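Local coordinates for DNA mismatch repair protein PMS1 (Saccharomyces cerevisiae, PDB 3H4L) that binds ATP through a GHKL-type ATPase domain and takes part in DNA mismatch repair, probably as the partner of a related MutL homologue, at residues T353-D356 with Y357-Q361. Residues are numbered along the deposited sequence; the frame is centred on the assembly and turned at random.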
# COMPACT_ATOMS: atom_id res chain seq x y z
N THR B 353 35.20 18.96 -3.96
CA THR B 353 34.62 18.69 -5.28
C THR B 353 33.12 18.98 -5.29
O THR B 353 32.59 19.50 -6.28
CB THR B 353 34.83 17.22 -5.73
OG1 THR B 353 36.22 17.00 -6.03
CG2 THR B 353 34.01 16.92 -6.97
N LEU B 354 32.45 18.64 -4.20
CA LEU B 354 31.02 18.88 -4.10
C LEU B 354 30.82 20.38 -3.89
O LEU B 354 30.05 21.02 -4.59
CB LEU B 354 30.42 18.10 -2.93
CG LEU B 354 28.91 18.30 -2.74
CD1 LEU B 354 28.19 17.72 -3.95
CD2 LEU B 354 28.44 17.63 -1.46
N SER B 355 31.54 20.92 -2.90
CA SER B 355 31.46 22.34 -2.58
C SER B 355 31.56 23.18 -3.85
O SER B 355 30.69 24.01 -4.12
CB SER B 355 32.61 22.72 -1.63
OG SER B 355 32.52 24.08 -1.24
N ASP B 356 32.61 22.94 -4.63
CA ASP B 356 32.80 23.68 -5.86
C ASP B 356 31.71 23.34 -6.89
O ASP B 356 31.52 24.08 -7.85
CB ASP B 356 34.20 23.39 -6.43
CG ASP B 356 34.16 22.68 -7.76
OD1 ASP B 356 33.44 21.65 -7.87
OD2 ASP B 356 34.85 23.14 -8.69
N TYR B 357 31.01 22.23 -6.68
CA TYR B 357 29.92 21.84 -7.58
C TYR B 357 28.74 22.75 -7.27
O TYR B 357 28.00 23.16 -8.17
CB TYR B 357 29.51 20.38 -7.34
CG TYR B 357 28.07 20.05 -7.74
CD1 TYR B 357 27.76 19.67 -9.05
CD2 TYR B 357 27.03 20.13 -6.81
CE1 TYR B 357 26.45 19.38 -9.42
CE2 TYR B 357 25.72 19.84 -7.18
CZ TYR B 357 25.43 19.46 -8.48
OH TYR B 357 24.14 19.16 -8.86
N TYR B 358 28.55 23.03 -5.98
CA TYR B 358 27.46 23.90 -5.55
C TYR B 358 27.77 25.35 -5.94
O TYR B 358 26.88 26.07 -6.40
CB TYR B 358 27.24 23.77 -4.04
CG TYR B 358 26.30 22.64 -3.66
CD1 TYR B 358 26.67 21.67 -2.72
CD2 TYR B 358 25.02 22.56 -4.22
CE1 TYR B 358 25.80 20.65 -2.35
CE2 TYR B 358 24.14 21.55 -3.86
CZ TYR B 358 24.53 20.59 -2.92
OH TYR B 358 23.64 19.61 -2.55
N ASN B 359 29.02 25.78 -5.76
CA ASN B 359 29.42 27.15 -6.13
C ASN B 359 29.05 27.39 -7.59
O ASN B 359 28.55 28.45 -7.95
CB ASN B 359 30.93 27.35 -5.96
CG ASN B 359 31.31 27.81 -4.56
OD1 ASN B 359 30.75 28.78 -4.04
ND2 ASN B 359 32.27 27.12 -3.96
N ARG B 360 29.33 26.39 -8.42
CA ARG B 360 29.03 26.47 -9.85
C ARG B 360 27.52 26.46 -10.10
O ARG B 360 27.06 26.91 -11.15
CB ARG B 360 29.68 25.31 -10.60
CG ARG B 360 31.19 25.41 -10.70
CD ARG B 360 31.75 24.48 -11.77
NE ARG B 360 33.13 24.83 -12.10
CZ ARG B 360 33.83 24.29 -13.09
NH1 ARG B 360 33.28 23.36 -13.87
NH2 ARG B 360 35.08 24.69 -13.32
N GLN B 361 26.76 25.96 -9.14
CA GLN B 361 25.32 25.90 -9.28
C GLN B 361 24.70 27.26 -8.99
O GLN B 361 23.70 27.65 -9.59
CB GLN B 361 24.74 24.85 -8.34
CG GLN B 361 23.33 24.45 -8.67
CD GLN B 361 22.83 23.33 -7.80
OE1 GLN B 361 22.60 23.52 -6.60
NE2 GLN B 361 22.67 22.15 -8.38
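Leu354 lays its isobutyl end against the aromatic rings of Tyr357 and Tyr358, three and four residues on, a worked example of how i to i+3 and i to i+4 spacing gathers apolar groups on one side of an alpha-helix. With CG anti to the backbone N (chi1 -180°), the branch is set beside the leucine's own carbonyl carbon, and of its methyls CD1 is the one turned toward the Tyr357 ring. Its CG comes 3.9 Å from CE1 of Tyr358, the two side chains running alongside each other in the same direction. CD1 also reaches CD2 of Tyr357 at 3.9 Å, but there the side chains meet at a slant. The tyrosines touch each other too: CD2 of Tyr357 rests 4.0 Å above the plane of the Tyr358 ring, displaced toward its rim.

The backbone carries the usual i to i+4 bonds through the same turns. Asn359 N donates to Ser355 O at 2.9 Å, and Arg360 N to Asp356 O at 3.2 Å. The side chains of Asp356 and Arg360 lie alongside each other, their carboxylate and guanidinium planes 33° apart, with Asp356 OD2 and Arg360 NE at 4.2 Å; no guanidinium N-H points at that oxygen, so any attraction is probably a general electrostatic one.

Helix 343-362 packs its apolar side on the four-stranded sheet of the S5-like domain. Tyr357 and Tyr358 both touch Ile268 of strand 261-269, while their hydroxyls hydrogen-bond to Glu231 O and Ser269 O, tying the helix to neighbouring strands 229-237 and 261-269; Phe308, just beyond helix 295-306, meets the Tyr358 ring.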